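Local coordinates for uncharacterized protein (Thermus thermophilus HB8, PDB 4WVA) that hydrolyses mannosylglycerate, and with similar efficiency glucosylglycerate, releasing the sugar and glycerate, as a glycoside hydrolase of family 63 with an (alpha/alpha)6-barrel, at residues G152-S162 / S228-N238; E280-D288 / V297-P305. All blocks are in the same frame, centred on the assembly; numbering follows the deposited sequence.

Contact 1. Residues G152-S162 / S228-N238; sequences GLVVIVHPWES and SPFKVVDVGFN
The Phe230 ring lies between Pro159 on one face and a methyl of its own segment, Val232 CG2, on the other. Pro159 CD stands 3.8 Å from the centroid of the Phe230 ring and only 11° off its normal, a centred CH-pi contact. Phe237 is met differently: with its CG anti to the backbone N (chi1 -164°), the ring is carried to Glu161 O, which lies in its plane, 3.2 Å from Phe237 CD2, and to Ile156 CG2, which makes an off-centre CH-pi contact. Val154 CG2 comes up to the same ring at Phe237 CD1. The third flat group, the Asn238 amide, reads the backbone of Val154 twice. Val154 N donates to a lone pair of Asn238 OD1 (2.9 Å), and Asn238 ND2 donates almost straight (177°) to a lone pair of Val154 O. The second ND2 hydrogen goes to Asp234 O, also in the amide plane, so three bonds fix the flip and tilt of this group. Ile156 and Val232 exchange backbone bonds, Ile156 N to Val232 O (2.8 Å) and Val232 N to Ile156 O, as one hydrogen-bonded antiparallel bridge. Asp234 is the N-cap of helix 235-254, accepting from Gly236 N at OD1. A strand-to-helix turn thus holds the loop that runs on to Gly163, which probably binds substrate, and Asp165, the likely proton donor, beside the active site of this (alpha/alpha)6-barrel enzyme.

Contact 2. Residues E280-D288 / V297-P305; sequences EAGFYFSWD and VKTSAGFLP
Phe283 reaches across to 297-305 along its whole length. Its CB begins beside the Lys298 chain, 4.0 Å from Lys298 CD, and CG and CD1 keep to the same methylenes. Phe283 CD2 meets Lys298 CG at 3.6 Å; Lys298 CB lies over one face, toward the rim, and Gly302 O over the opposite face. Phe283 CE2 comes to 3.3 Å from Thr299 O, which sits in the ring plane, and also nears Gly302 CA. The far edge, CZ and CE1, points into the face of Phe303: the Phe283 and Phe303 centroids are 5.2 Å apart and their planes at 85°, an edge-to-face pair. Phe283 CG is anti to the backbone N (chi1 -150°), which carries the ring over the 3-10 turn 300-303. Gly302 is packed so closely here that a CB would collide with Phe283 CE2 and Tyr284 O.

Tyr284 lies beside this turn. Pro305 CG stands 3.6 Å from the centroid of the Tyr284 ring, 7° off the normal, while Gly302 O approaches Tyr284 CD2 obliquely at 3.2 Å. The Tyr284 hydroxyl is hydrogen-bonded to Glu274. Replacing Tyr284 with an alanine is likely to strip Pro305 of the ring it packs on, open a gap beside Gly302 and leave Glu274 without its hydroxyl mate.

No direct hydrogen bond joins the segments: water 4 donates to Tyr284 O and Val297 O and accepts from Thr299 N. Lys298 NZ, salt-bridged to Glu322, donates to water 3, which in turn donates to Ala281 O. Gly302 O is buried with no partner in the model. Gly282 and Phe283, facing Asp278, form a G1 beta bulge where strand 283-288 starts, and the 3-10 turn packs against it. The chemistry is mainly aromatic and aliphatic, with shape deciding the fit and water bridging polar atoms.

Contact 1 closes before contact 2 opens along the chain, and their centres are 14 Å apart. They meet through one antiparallel sheet, in which strand 232-233 of contact 1 pairs with strand 283-288 of contact 2. Val233 N lies 2.8 Å from Trp287 O, probably a hydrogen bond, and Val235 N, at the start of helix 235-254, lies 3.0 Å from Ser286 OG, probably another. Helix 235-254 also reaches contact 2 directly, since Val235 packs on Tyr284, Ala301 and Pro305. Sheet and helix together thus form a continuous connection within the glycoside hydrolase domain, from loop 152-162 to the turn that precedes helix 305-308.

Contact 1. Residues G152-S162 / S228-N238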
# COMPACT_ATOMS: atom_id res chain seq x y z
N GLY A 152 -4.21 -11.70 10.82
CA GLY A 152 -3.29 -10.56 10.79
C GLY A 152 -3.52 -9.53 11.89
O GLY A 152 -2.69 -8.61 12.07
N LEU A 153 -4.62 -9.68 12.63
CA LEU A 153 -4.94 -8.84 13.79
C LEU A 153 -4.85 -9.66 15.06
O LEU A 153 -5.25 -10.83 15.07
CB LEU A 153 -6.35 -8.27 13.65
CG LEU A 153 -6.52 -7.27 12.53
CD1 LEU A 153 -7.97 -7.16 12.12
CD2 LEU A 153 -5.97 -5.91 12.93
N VAL A 154 -4.28 -9.08 16.09
CA VAL A 154 -4.19 -9.76 17.39
C VAL A 154 -5.32 -9.30 18.30
O VAL A 154 -5.71 -8.13 18.30
CB VAL A 154 -2.82 -9.58 18.06
CG1 VAL A 154 -1.74 -10.30 17.27
CG2 VAL A 154 -2.50 -8.13 18.28
N VAL A 155 -5.81 -10.23 19.10
CA VAL A 155 -6.87 -10.01 20.07
C VAL A 155 -6.29 -9.73 21.46
O VAL A 155 -5.33 -10.41 21.88
CB VAL A 155 -7.70 -11.31 20.16
CG1 VAL A 155 -8.81 -11.20 21.18
CG2 VAL A 155 -8.26 -11.65 18.78
N ILE A 156 -6.87 -8.77 22.17
CA ILE A 156 -6.63 -8.61 23.61
C ILE A 156 -7.79 -9.24 24.36
O ILE A 156 -8.96 -9.16 23.94
CB ILE A 156 -6.39 -7.15 24.05
CG1 ILE A 156 -7.55 -6.22 23.69
CG2 ILE A 156 -5.06 -6.64 23.48
CD1 ILE A 156 -7.50 -4.86 24.37
N VAL A 157 -7.46 -9.89 25.48
CA VAL A 157 -8.45 -10.54 26.33
C VAL A 157 -8.68 -9.79 27.64
O VAL A 157 -9.53 -10.20 28.44
CB VAL A 157 -8.06 -12.02 26.58
CG1 VAL A 157 -8.04 -12.77 25.25
CG2 VAL A 157 -6.71 -12.13 27.28
N HIS A 158 -7.97 -8.68 27.84
CA HIS A 158 -8.15 -7.88 29.03
C HIS A 158 -7.95 -6.42 28.64
O HIS A 158 -6.99 -6.14 27.93
CB HIS A 158 -7.12 -8.29 30.09
CG HIS A 158 -7.49 -7.87 31.47
ND1 HIS A 158 -7.60 -6.54 31.83
CD2 HIS A 158 -7.84 -8.58 32.56
CE1 HIS A 158 -8.01 -6.46 33.08
NE2 HIS A 158 -8.14 -7.69 33.56
N PRO A 159 -8.82 -5.51 29.10
CA PRO A 159 -8.63 -4.08 28.79
C PRO A 159 -7.25 -3.54 29.20
O PRO A 159 -6.73 -2.61 28.57
CB PRO A 159 -9.77 -3.39 29.55
CG PRO A 159 -10.20 -4.39 30.58
CD PRO A 159 -10.02 -5.72 29.93
N TRP A 160 -6.65 -4.11 30.25
CA TRP A 160 -5.29 -3.73 30.66
C TRP A 160 -4.28 -3.88 29.53
O TRP A 160 -3.29 -3.13 29.47
CB TRP A 160 -4.79 -4.53 31.88
CG TRP A 160 -5.31 -4.00 33.22
CD1 TRP A 160 -5.61 -2.72 33.51
CD2 TRP A 160 -5.49 -4.75 34.44
NE1 TRP A 160 -6.00 -2.60 34.83
CE2 TRP A 160 -5.95 -3.84 35.41
CE3 TRP A 160 -5.34 -6.09 34.79
CZ2 TRP A 160 -6.25 -4.23 36.72
CZ3 TRP A 160 -5.66 -6.48 36.09
CH2 TRP A 160 -6.10 -5.55 37.03
N GLU A 161 -4.51 -4.84 28.63
CA GLU A 161 -3.55 -5.11 27.55
C GLU A 161 -3.50 -4.01 26.49
O GLU A 161 -2.49 -3.90 25.77
CB GLU A 161 -3.83 -6.44 26.89
CG GLU A 161 -3.74 -7.61 27.83
CD GLU A 161 -3.85 -8.93 27.12
OE1 GLU A 161 -2.96 -9.78 27.31
OE2 GLU A 161 -4.81 -9.10 26.35
N SER A 162 -4.54 -3.20 26.41
CA SER A 162 -4.55 -2.00 25.57
C SER A 162 -3.64 -0.90 26.10
O SER A 162 -3.30 0.02 25.37
CB SER A 162 -5.96 -1.44 25.42
OG SER A 162 -6.40 -0.82 26.64
N SER A 228 -12.53 -16.53 27.22
CA SER A 228 -12.61 -15.16 27.70
C SER A 228 -13.90 -14.50 27.24
O SER A 228 -14.21 -14.50 26.05
CB SER A 228 -11.41 -14.31 27.27
OG SER A 228 -11.58 -13.00 27.79
N PRO A 229 -14.68 -13.92 28.17
CA PRO A 229 -15.85 -13.15 27.79
C PRO A 229 -15.49 -11.76 27.24
O PRO A 229 -16.40 -11.02 26.86
CB PRO A 229 -16.63 -13.02 29.09
CG PRO A 229 -15.57 -13.04 30.14
CD PRO A 229 -14.51 -13.95 29.64
N PHE A 230 -14.19 -11.43 27.19
CA PHE A 230 -13.69 -10.15 26.66
C PHE A 230 -12.70 -10.54 25.56
O PHE A 230 -11.68 -11.16 25.85
CB PHE A 230 -12.97 -9.34 27.75
CG PHE A 230 -12.53 -7.96 27.31
CD1 PHE A 230 -11.31 -7.77 26.68
CD2 PHE A 230 -13.32 -6.86 27.54
CE1 PHE A 230 -10.90 -6.50 26.29
CE2 PHE A 230 -12.93 -5.59 27.15
CZ PHE A 230 -11.71 -5.41 26.52
N LYS A 231 -13.04 -10.25 24.30
CA LYS A 231 -12.18 -10.52 23.15
C LYS A 231 -12.32 -9.36 22.19
O LYS A 231 -13.38 -9.17 21.57
CB LYS A 231 -12.56 -11.84 22.47
CG LYS A 231 -12.07 -13.07 23.19
CD LYS A 231 -12.19 -14.31 22.32
CE LYS A 231 -13.62 -14.82 22.24
NZ LYS A 231 -14.02 -15.51 23.50
N VAL A 232 -11.28 -8.54 22.09
CA VAL A 232 -11.35 -7.30 21.35
C VAL A 232 -10.14 -7.17 20.43
O VAL A 232 -9.02 -7.50 20.82
CB VAL A 232 -11.38 -6.12 22.33
CG1 VAL A 232 -11.15 -4.80 21.63
CG2 VAL A 232 -12.71 -6.11 23.06
N VAL A 233 -10.39 -6.71 19.20
CA VAL A 233 -9.32 -6.24 18.33
C VAL A 233 -9.16 -4.75 18.61
O VAL A 233 -9.96 -3.92 18.17
CB VAL A 233 -9.59 -6.50 16.83
CG1 VAL A 233 -8.49 -5.87 15.98
CG2 VAL A 233 -9.69 -8.01 16.57
N ASP A 234 -8.11 -4.41 19.36
CA ASP A 234 -7.81 -3.04 19.74
C ASP A 234 -7.03 -2.35 18.62
O ASP A 234 -5.94 -2.80 18.23
CB ASP A 234 -7.01 -3.04 21.05
CG ASP A 234 -6.50 -1.65 21.44
OD1 ASP A 234 -7.06 -0.62 21.01
OD2 ASP A 234 -5.49 -1.61 22.20
N VAL A 235 -7.56 -1.24 18.14
CA VAL A 235 -6.87 -0.48 17.11
C VAL A 235 -5.50 0.01 17.59
O VAL A 235 -4.53 0.01 16.83
CB VAL A 235 -7.71 0.68 16.54
CG1 VAL A 235 -8.07 1.72 17.59
CG2 VAL A 235 -7.00 1.33 15.37
N GLY A 236 -5.41 0.42 18.86
CA GLY A 236 -4.14 0.89 19.39
C GLY A 236 -3.07 -0.19 19.42
O GLY A 236 -1.97 -0.00 18.89
N PHE A 237 -3.39 -1.32 20.05
CA PHE A 237 -2.49 -2.46 20.17
C PHE A 237 -2.01 -2.86 18.78
O PHE A 237 -0.83 -3.03 18.55
CB PHE A 237 -3.20 -3.63 20.85
CG PHE A 237 -2.27 -4.70 21.35
CD1 PHE A 237 -1.69 -5.59 20.49
CD2 PHE A 237 -2.02 -4.85 22.72
CE1 PHE A 237 -0.84 -6.58 20.95
CE2 PHE A 237 -1.19 -5.83 23.19
CZ PHE A 237 -0.59 -6.70 22.31
N ASN A 238 -2.94 -2.97 17.85
CA ASN A 238 -2.60 -3.43 16.51
C ASN A 238 -1.82 -2.44 15.66
O ASN A 238 -0.95 -2.84 14.88
CB ASN A 238 -3.85 -3.93 15.80
CG ASN A 238 -4.20 -5.34 16.24
OD1 ASN A 238 -3.60 -6.31 15.77
ND2 ASN A 238 -5.12 -5.46 17.20
O HOH W 1 -6.06 -6.20 20.12
O HOH W 2 -4.24 0.79 22.74

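Contact 2. Residues E280-D288 / V297-P305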
# COMPACT_ATOMS: atom_id res chain seq x y z
N GLU A 280 -18.26 5.50 7.26
CA GLU A 280 -19.37 6.37 7.66
C GLU A 280 -18.97 7.33 8.77
O GLU A 280 -19.29 8.52 8.74
CB GLU A 280 -20.58 5.52 8.06
CG GLU A 280 -21.90 6.23 7.90
CD GLU A 280 -23.07 5.28 8.02
OE1 GLU A 280 -23.62 4.86 6.98
OE2 GLU A 280 -23.43 4.92 9.15
N ALA A 281 -18.19 6.83 9.73
CA ALA A 281 -17.70 7.63 10.86
C ALA A 281 -16.45 8.44 10.53
O ALA A 281 -16.16 9.45 11.17
CB ALA A 281 -17.44 6.73 12.07
N GLY A 282 -15.71 8.01 9.51
CA GLY A 282 -14.45 8.62 9.17
C GLY A 282 -13.43 8.46 10.29
O GLY A 282 -12.76 9.42 10.68
N PHE A 283 -13.29 7.24 10.78
CA PHE A 283 -12.40 6.98 11.90
C PHE A 283 -12.10 5.49 12.00
O PHE A 283 -12.81 4.68 11.43
CB PHE A 283 -13.07 7.45 13.19
CG PHE A 283 -12.11 7.90 14.23
CD1 PHE A 283 -11.43 9.09 14.09
CD2 PHE A 283 -11.88 7.13 15.36
CE1 PHE A 283 -10.51 9.52 15.04
CE2 PHE A 283 -10.97 7.56 16.32
CZ PHE A 283 -10.30 8.76 16.17
N TYR A 284 -11.03 5.14 12.71
CA TYR A 284 -10.70 3.75 12.98
C TYR A 284 -11.33 3.31 14.30
O TYR A 284 -11.17 3.99 15.32
CB TYR A 284 -9.20 3.53 13.10
CG TYR A 284 -8.39 3.67 11.81
CD1 TYR A 284 -8.20 2.59 10.98
CD2 TYR A 284 -7.79 4.87 11.47
CE1 TYR A 284 -7.42 2.68 9.83
CE2 TYR A 284 -7.03 4.99 10.32
CZ TYR A 284 -6.84 3.90 9.50
OH TYR A 284 -6.07 4.03 8.36
N PHE A 285 -11.99 2.16 14.28
CA PHE A 285 -12.62 1.60 15.48
C PHE A 285 -11.95 0.30 15.89
O PHE A 285 -11.56 -0.50 15.04
CB PHE A 285 -14.10 1.29 15.23
CG PHE A 285 -14.99 2.50 15.08
CD1 PHE A 285 -14.77 3.65 15.82
CD2 PHE A 285 -16.07 2.47 14.20
CE1 PHE A 285 -15.61 4.76 15.68
CE2 PHE A 285 -16.90 3.58 14.06
CZ PHE A 285 -16.66 4.72 14.79
N SER A 286 -11.90 0.06 17.20
CA SER A 286 -11.65 -1.27 17.70
C SER A 286 -12.90 -2.13 17.45
O SER A 286 -14.01 -1.60 17.24
CB SER A 286 -11.33 -1.21 19.19
OG SER A 286 -10.14 -0.47 19.45
N TRP A 287 -12.70 -3.45 17.43
CA TRP A 287 -13.76 -4.41 17.20
C TRP A 287 -14.00 -5.34 18.38
O TRP A 287 -13.06 -5.83 19.00
CB TRP A 287 -13.47 -5.25 15.96
CG TRP A 287 -13.54 -4.54 14.66
CD1 TRP A 287 -13.94 -3.26 14.41
CD2 TRP A 287 -13.25 -5.11 13.39
NE1 TRP A 287 -13.90 -3.00 13.06
CE2 TRP A 287 -13.47 -4.13 12.42
CE3 TRP A 287 -12.78 -6.37 12.98
CZ2 TRP A 287 -13.27 -4.36 11.06
CZ3 TRP A 287 -12.58 -6.59 11.63
CH2 TRP A 287 -12.81 -5.59 10.69
N ASP A 288 -15.27 -5.60 18.66
CA ASP A 288 -15.69 -6.51 19.71
C ASP A 288 -16.01 -7.84 19.08
O ASP A 288 -17.01 -7.96 18.35
CB ASP A 288 -16.92 -5.92 20.41
CG ASP A 288 -17.50 -6.84 21.47
OD1 ASP A 288 -17.10 -8.01 21.56
OD2 ASP A 288 -18.40 -6.33 22.18
N VAL A 297 -16.90 4.04 19.01
CA VAL A 297 -16.46 5.06 19.95
C VAL A 297 -15.13 5.56 19.43
O VAL A 297 -14.23 4.75 19.21
CB VAL A 297 -16.23 4.48 21.36
CG1 VAL A 297 -15.69 5.56 22.31
CG2 VAL A 297 -17.51 3.84 21.89
N LYS A 298 -15.02 6.86 19.21
CA LYS A 298 -13.80 7.48 18.69
C LYS A 298 -12.88 7.83 19.85
O LYS A 298 -13.17 8.75 20.62
CB LYS A 298 -14.13 8.72 17.86
CG LYS A 298 -15.02 8.40 16.66
CD LYS A 298 -15.21 9.59 15.73
CE LYS A 298 -16.20 10.58 16.30
NZ LYS A 298 -16.51 11.73 15.40
N THR A 299 -11.79 7.08 19.99
CA THR A 299 -10.79 7.36 21.02
C THR A 299 -9.48 7.78 20.37
O THR A 299 -9.29 7.65 19.14
CB THR A 299 -10.54 6.15 21.92
OG1 THR A 299 -9.76 5.17 21.21
CG2 THR A 299 -11.85 5.52 22.41
N SER A 300 -8.55 8.27 21.18
CA SER A 300 -7.25 8.67 20.64
C SER A 300 -6.50 7.49 20.01
O SER A 300 -5.62 7.70 19.18
CB SER A 300 -6.37 9.35 21.70
OG SER A 300 -6.12 8.49 22.77
N ALA A 301 -6.82 6.26 20.41
CA ALA A 301 -6.18 5.08 19.83
C ALA A 301 -6.45 4.96 18.33
O ALA A 301 -5.63 4.43 17.59
CB ALA A 301 -6.63 3.81 20.52
N GLY A 302 -7.59 5.46 17.89
CA GLY A 302 -7.95 5.45 16.49
C GLY A 302 -7.10 6.31 15.57
O GLY A 302 -7.23 6.19 14.37
N PHE A 303 -6.26 7.19 16.13
CA PHE A 303 -5.26 7.93 15.37
C PHE A 303 -3.98 7.11 15.17
O PHE A 303 -3.17 7.44 14.30
CB PHE A 303 -4.91 9.25 16.04
CG PHE A 303 -5.99 10.28 15.99
CD1 PHE A 303 -6.09 11.15 14.90
CD2 PHE A 303 -6.90 10.39 17.02
CE1 PHE A 303 -7.09 12.11 14.86
CE2 PHE A 303 -7.91 11.35 16.98
CZ PHE A 303 -8.01 12.19 15.90
N LEU A 304 -3.80 6.03 15.93
CA LEU A 304 -2.51 5.36 15.95
C LEU A 304 -2.16 4.64 14.64
O LEU A 304 -0.98 4.42 14.40
CB LEU A 304 -2.36 4.46 17.17
CG LEU A 304 -2.25 5.23 18.50
CD1 LEU A 304 -2.33 4.23 19.64
CD2 LEU A 304 -0.95 6.01 18.57
N PRO A 305 -3.13 4.35 13.75
CA PRO A 305 -2.64 3.82 12.46
C PRO A 305 -1.71 4.76 11.70
O PRO A 305 -0.94 4.32 10.86
CB PRO A 305 -3.94 3.47 11.72
CG PRO A 305 -4.86 3.10 12.82
CD PRO A 305 -4.57 4.12 13.90
O HOH W 3 -17.81 10.39 13.16
O HOH W 4 -11.10 4.61 18.21
O HOH W 5 -13.41 2.01 19.03